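Local coordinates for single-stranded DNA-binding protein (Thermoanaerobacter tengcongensis, PDB 4GS3) that probably binds single-stranded DNA through this N-terminal OB-fold domain, which belongs to a longer PriB-type primosome protein, at residues N11-L16 against F98-S103; L40-L45 against D50-T55. All blocks are in the same frame, centred on the assembly; numbering follows the deposited sequence.

Contact 1: residues N11-L16 against F98-S103; sequences NNTVTL and FARDIS
R100 reaches from the strand 93-105 to the backbone of N12, just ahead of the strand 14-20, and this one arginine carries almost all of a small surface contact in the OB-fold. The chain turns a corner at R100, and R100 and D101 both face E75 of the strand 71-82, which makes a classic beta bulge. That strand runs between the two segments and pairs with both, so the nearest CA atoms across the contact, those of T13 and R100, are still 9.6 Å apart and the gap is crossed by a side chain.

The polar part is a single hydrogen bond from R100 NH1 to N12 O, 2.9 Å long and bent to 154° at the hydrogen. The donor lies in the plane of the N12 carbonyl, and the oxygen in turn sits at the edge of the guanidinium, close to its plane. The arginine chain is bent at CG-CD (chi3 -76°), which swings the guanidinium round to present NH1 to this oxygen. NH1 also forms a salt bridge with E75 OE1, the same oxygen that T13 OG1 bonds. The N12 side chain takes no part in the bond to R100; its ND2 is hydrogen-bonded to L78 O. A leucine in place of R100 would probably leave N12 O without this donor and E75 without this positive partner.

Van der Waals contact is slight, and only 75 Å² is buried in all. T13 CA stands 4.0 Å from R100 NH1, also at the guanidinium edge. With its hydroxyl opposite the backbone N (chi1 179°), T13 directs OG1 to E75, and its CB lies 4.2 Å from R100 NH1.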
loop_
_atom_site.group_PDB
_atom_site.type_symbol
_atom_site.label_atom_id
_atom_site.label_comp_id
_atom_site.label_asym_id
_atom_site.label_seq_id
_atom_site.Cartn_x
_atom_site.Cartn_y
_atom_site.Cartn_z
ATOM N N ASN A 11 12.627 -1.311 -13.745
ATOM C CA ASN A 11 12.576 0.016 -14.234
ATOM C C ASN A 11 11.579 0.867 -13.483
ATOM O O ASN A 11 11.387 2.034 -13.837
ATOM C CB ASN A 11 12.285 0.082 -15.713
ATOM C CG ASN A 11 10.899 -0.305 -16.086
ATOM O OD1 ASN A 11 10.151 -0.793 -15.262
ATOM N ND2 ASN A 11 10.527 -0.049 -17.355
ATOM N N ASN A 12 10.913 0.330 -12.457
ATOM C CA ASN A 12 9.875 1.027 -11.737
ATOM C C ASN A 12 9.750 0.303 -10.408
ATOM O O ASN A 12 9.107 -0.749 -10.314
ATOM C CB ASN A 12 8.592 1.041 -12.528
ATOM C CG ASN A 12 7.461 1.736 -11.858
ATOM O OD1 ASN A 12 7.498 1.960 -10.628
ATOM N ND2 ASN A 12 6.456 2.101 -12.629
ATOM N N THR A 13 10.380 0.856 -9.367
ATOM C CA THR A 13 10.379 0.208 -8.083
ATOM C C THR A 13 10.245 1.298 -7.017
ATOM O O THR A 13 10.907 2.309 -7.054
ATOM C CB THR A 13 11.621 -0.645 -7.860
ATOM O OG1 THR A 13 11.608 -1.274 -6.572
ATOM C CG2 THR A 13 12.888 0.209 -7.960
ATOM N N VAL A 14 9.424 0.982 -6.043
ATOM C CA VAL A 14 9.157 1.835 -4.897
ATOM C C VAL A 14 9.333 0.995 -3.640
ATOM O O VAL A 14 8.775 -0.093 -3.557
ATOM C CB VAL A 14 7.691 2.349 -4.924
ATOM C CG1 VAL A 14 7.449 3.274 -3.699
ATOM C CG2 VAL A 14 7.412 3.083 -6.225
ATOM N N THR A 15 10.098 1.494 -2.681
ATOM C CA THR A 15 10.193 0.862 -1.344
ATOM C C THR A 15 9.768 1.904 -0.328
ATOM O O THR A 15 10.294 3.027 -0.317
ATOM C CB THR A 15 11.592 0.334 -1.073
ATOM O OG1 THR A 15 11.930 -0.639 -2.062
ATOM C CG2 THR A 15 11.625 -0.341 0.302
ATOM N N LEU A 16 8.856 1.503 0.564
ATOM C CA LEU A 16 8.328 2.378 1.611
ATOM C C LEU A 16 8.321 1.634 2.930
ATOM O O LEU A 16 7.981 0.436 2.965
ATOM C CB LEU A 16 6.895 2.792 1.300
ATOM C CG LEU A 16 6.687 3.527 -0.038
ATOM C CD1 LEU A 16 5.215 3.677 -0.304
ATOM C CD2 LEU A 16 7.370 4.885 -0.060
ATOM N N PHE A 98 1.413 -0.022 -6.393
ATOM C CA PHE A 98 0.838 -1.337 -6.537
ATOM C C PHE A 98 1.798 -2.316 -5.892
ATOM O O PHE A 98 2.900 -2.558 -6.375
ATOM C CB PHE A 98 0.613 -1.651 -8.014
ATOM C CG PHE A 98 -0.205 -2.879 -8.260
ATOM C CD1 PHE A 98 -1.589 -2.814 -8.255
ATOM C CD2 PHE A 98 0.390 -4.069 -8.524
ATOM C CE1 PHE A 98 -2.357 -3.913 -8.519
ATOM C CE2 PHE A 98 -0.370 -5.211 -8.780
ATOM C CZ PHE A 98 -1.751 -5.128 -8.764
ATOM N N ALA A 99 1.381 -2.895 -4.743
ATOM C CA ALA A 99 2.271 -3.672 -3.938
ATOM C C ALA A 99 2.603 -4.999 -4.612
ATOM O O ALA A 99 1.751 -5.674 -5.140
ATOM C CB ALA A 99 1.642 -3.923 -2.557
ATOM N N ARG A 100 3.887 -5.330 -4.534
ATOM C CA ARG A 100 4.380 -6.653 -4.912
ATOM C C ARG A 100 4.777 -7.449 -3.683
ATOM O O ARG A 100 4.736 -8.697 -3.744
ATOM C CB ARG A 100 5.566 -6.498 -5.883
ATOM C CG ARG A 100 5.027 -6.041 -7.207
ATOM C CD ARG A 100 6.161 -6.085 -8.211
ATOM N NE ARG A 100 7.117 -4.932 -8.049
ATOM C CZ ARG A 100 7.527 -4.114 -9.014
ATOM N NH1 ARG A 100 8.388 -3.147 -8.763
ATOM N NH2 ARG A 100 7.107 -4.243 -10.266
ATOM N N ASP A 101 5.210 -6.821 -2.609
ATOM C CA ASP A 101 5.644 -7.490 -1.413
ATOM C C ASP A 101 5.291 -6.616 -0.255
ATOM O O ASP A 101 5.379 -5.379 -0.330
ATOM C CB ASP A 101 7.162 -7.764 -1.407
ATOM C CG ASP A 101 7.432 -8.580 -0.130
ATOM O OD1 ASP A 101 6.774 -9.590 0.147
ATOM O OD2 ASP A 101 8.283 -8.216 0.679
ATOM N N ILE A 102 4.833 -7.247 0.830
ATOM C CA ILE A 102 4.520 -6.524 2.044
ATOM C C ILE A 102 4.987 -7.387 3.222
ATOM O O ILE A 102 4.801 -8.618 3.195
ATOM C CB ILE A 102 3.058 -6.120 2.156
ATOM C CG1 ILE A 102 2.776 -5.126 3.330
ATOM C CG2 ILE A 102 2.143 -7.327 2.235
ATOM C CD1 ILE A 102 1.498 -4.307 3.148
ATOM N N SER A 103 5.573 -6.749 4.204
ATOM C CA SER A 103 5.939 -7.409 5.436
ATOM C C SER A 103 5.528 -6.504 6.599
ATOM O O SER A 103 5.872 -5.330 6.652
ATOM C CB SER A 103 7.441 -7.631 5.494
ATOM O OG SER A 103 7.919 -8.474 4.510
#

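Contact 2: residues L40-L45 against D50-T55; sequences LEVPRL and DYLPIT
L40-V42 and D50-L52 pair as antiparallel strands, with L40-L52 and V42-D50 as hydrogen-bonded pairs around the non-hydrogen-bonded pair E41-Y51, and the short axes run at 142°. The four backbone bonds are nearly straight, from L40 N to L52 O at 2.8 Å to D50 N to V42 O at 3.0 Å.

From just past its strand, R44 reaches back to grip D50 side-on in a salt bridge, at 2.8 Å for both NH2 to OD1 and NE to OD2. NH2 uses the syn lone pair of OD1, while NE meets OD2 on the syn side but 28° out of the carboxylate plane. A water links D50 OD2 to V42 O. Next to this salt bridge, on the same face, V42 CG2 meets L52 CD1, and L40 CB rests 3.8 Å from I54 CG1.

On the face of E41 and Y51, the glutamate CG stands opposite the backbone N (chi1 180°) and the chain continues extended, running alongside the ring with CG 3.6 Å from CE1. The Y51 hydroxyl donates to the anti lone pair of E41 OE2 at 2.9 Å, while the ring also meets that of F21.

This is the OB-fold's beta hairpin of strands 33-43 and 49-57, with a salt bridge near its turn and L40, L52 and I54 packed against L16 of the strand 14-20.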
loop_
_atom_site.group_PDB
_atom_site.type_symbol
_atom_site.label_atom_id
_atom_site.label_comp_id
_atom_site.label_asym_id
_atom_site.label_seq_id
_atom_site.Cartn_x
_atom_site.Cartn_y
_atom_site.Cartn_z
ATOM N N LEU A 40 -0.642 5.021 3.273
ATOM C CA LEU A 40 0.497 4.763 4.141
ATOM C C LEU A 40 1.090 6.094 4.572
ATOM O O LEU A 40 1.370 6.947 3.717
ATOM C CB LEU A 40 1.540 3.920 3.380
ATOM C CG LEU A 40 2.639 3.314 4.247
ATOM C CD1 LEU A 40 2.102 2.138 5.027
ATOM C CD2 LEU A 40 3.832 2.929 3.379
ATOM N N GLU A 41 1.331 6.270 5.871
ATOM C CA GLU A 41 2.037 7.434 6.392
ATOM C C GLU A 41 3.508 7.106 6.510
ATOM O O GLU A 41 3.887 6.167 7.236
ATOM C CB GLU A 41 1.464 7.820 7.763
ATOM C CG GLU A 41 2.112 9.005 8.415
ATOM C CD GLU A 41 1.571 9.242 9.816
ATOM O OE1 GLU A 41 1.798 8.328 10.639
ATOM O OE2 GLU A 41 0.949 10.294 10.031
ATOM N N VAL A 42 4.357 7.857 5.840
ATOM C CA VAL A 42 5.772 7.611 5.803
ATOM C C VAL A 42 6.513 8.833 6.311
ATOM O O VAL A 42 6.451 9.892 5.684
ATOM C CB VAL A 42 6.277 7.247 4.367
ATOM C CG1 VAL A 42 7.749 6.945 4.356
ATOM C CG2 VAL A 42 5.476 6.039 3.857
ATOM N N PRO A 43 7.225 8.725 7.452
ATOM C CA PRO A 43 7.869 9.925 7.997
ATOM C C PRO A 43 9.162 10.294 7.295
ATOM O O PRO A 43 9.976 9.442 6.993
ATOM C CB PRO A 43 8.125 9.469 9.442
ATOM C CG PRO A 43 8.369 7.965 9.342
ATOM C CD PRO A 43 7.399 7.515 8.279
ATOM N N ARG A 44 9.377 11.585 7.035
ATOM C CA ARG A 44 10.645 12.099 6.591
ATOM C C ARG A 44 11.591 12.295 7.769
ATOM O O ARG A 44 11.176 12.328 8.942
ATOM C CB ARG A 44 10.471 13.430 5.891
ATOM C CG ARG A 44 9.604 13.361 4.652
ATOM C CD ARG A 44 9.681 14.667 3.841
ATOM N NE ARG A 44 8.593 14.766 2.908
ATOM C CZ ARG A 44 8.219 15.848 2.253
ATOM N NH1 ARG A 44 8.855 17.007 2.383
ATOM N NH2 ARG A 44 7.195 15.828 1.424
ATOM N N LEU A 45 12.882 12.430 7.505
ATOM C CA LEU A 45 13.857 12.738 8.573
ATOM C C LEU A 45 13.418 13.919 9.420
ATOM O O LEU A 45 13.588 13.886 10.638
ATOM C CB LEU A 45 15.233 13.035 7.979
ATOM C CG LEU A 45 16.422 13.229 8.893
ATOM C CD1 LEU A 45 16.905 11.949 9.582
ATOM C CD2 LEU A 45 17.595 13.819 8.116
ATOM N N ASP A 50 4.713 12.034 4.606
ATOM C CA ASP A 50 4.085 11.800 3.307
ATOM C C ASP A 50 2.958 10.811 3.450
ATOM O O ASP A 50 3.078 9.848 4.212
ATOM C CB ASP A 50 5.130 11.330 2.292
ATOM C CG ASP A 50 6.114 12.443 1.983
ATOM O OD1 ASP A 50 5.664 13.459 1.400
ATOM O OD2 ASP A 50 7.326 12.317 2.313
ATOM N N TYR A 51 1.865 11.061 2.750
ATOM C CA TYR A 51 0.680 10.245 2.771
ATOM C C TYR A 51 0.525 9.645 1.378
ATOM O O TYR A 51 0.228 10.361 0.413
ATOM C CB TYR A 51 -0.570 11.065 3.146
ATOM C CG TYR A 51 -0.405 11.547 4.570
ATOM C CD1 TYR A 51 -0.538 10.658 5.619
ATOM C CD2 TYR A 51 -0.120 12.855 4.868
ATOM C CE1 TYR A 51 -0.418 11.018 6.932
ATOM C CE2 TYR A 51 0.061 13.268 6.218
ATOM C CZ TYR A 51 -0.088 12.327 7.206
ATOM O OH TYR A 51 0.076 12.664 8.526
ATOM N N LEU A 52 0.786 8.345 1.264
ATOM C CA LEU A 52 1.025 7.711 -0.011
ATOM C C LEU A 52 -0.003 6.630 -0.296
ATOM O O LEU A 52 -0.347 5.848 0.578
ATOM C CB LEU A 52 2.433 7.130 -0.085
ATOM C CG LEU A 52 3.512 8.158 0.209
ATOM C CD1 LEU A 52 4.883 7.577 0.204
ATOM C CD2 LEU A 52 3.480 9.334 -0.761
ATOM N N PRO A 53 -0.494 6.580 -1.531
ATOM C CA PRO A 53 -1.533 5.595 -1.900
ATOM C C PRO A 53 -0.944 4.244 -2.222
ATOM O O PRO A 53 0.011 4.126 -3.001
ATOM C CB PRO A 53 -2.111 6.218 -3.156
ATOM C CG PRO A 53 -0.919 6.900 -3.809
ATOM C CD PRO A 53 -0.164 7.469 -2.647
ATOM N N ILE A 54 -1.521 3.213 -1.616
ATOM C CA ILE A 54 -1.142 1.841 -1.842
ATOM C C ILE A 54 -2.363 1.065 -2.383
ATOM O O ILE A 54 -3.484 1.285 -1.927
ATOM C CB ILE A 54 -0.655 1.148 -0.552
ATOM C CG1 ILE A 54 0.297 2.020 0.278
ATOM C CG2 ILE A 54 -0.043 -0.195 -0.860
ATOM C CD1 ILE A 54 1.578 2.445 -0.397
ATOM N N THR A 55 -2.110 0.129 -3.272
ATOM C CA THR A 55 -3.095 -0.843 -3.736
ATOM C C THR A 55 -2.526 -2.216 -3.515
ATOM O O THR A 55 -1.361 -2.450 -3.861
ATOM C CB THR A 55 -3.463 -0.624 -5.197
ATOM O OG1 THR A 55 -4.062 0.674 -5.332
ATOM C CG2 THR A 55 -4.393 -1.722 -5.738
HETATM O O HOH W 1 8.409 10.147 3.425
#

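From the N terminus, the chain passes N11-L16 and enters the strand 14-20, then runs through L40-L45, turns, and comes back along D50-T55, where contact 2 closes a short hairpin loop. Contact 1 closes only near the C-terminal end, when F98-S103 returns to the first segment, so contact 2 is nested inside its much longer loop. The centres lie about 13 Å apart, yet the two meet directly: L16 packs its CD2 against L52 CD1, and A99 N probably bonds T55 O. Contact 1 joins the lead-in to strand 14-20 with strand 93-105 across strand 71-82, while L16 and A99 connect these to the hairpin 33-43/49-57.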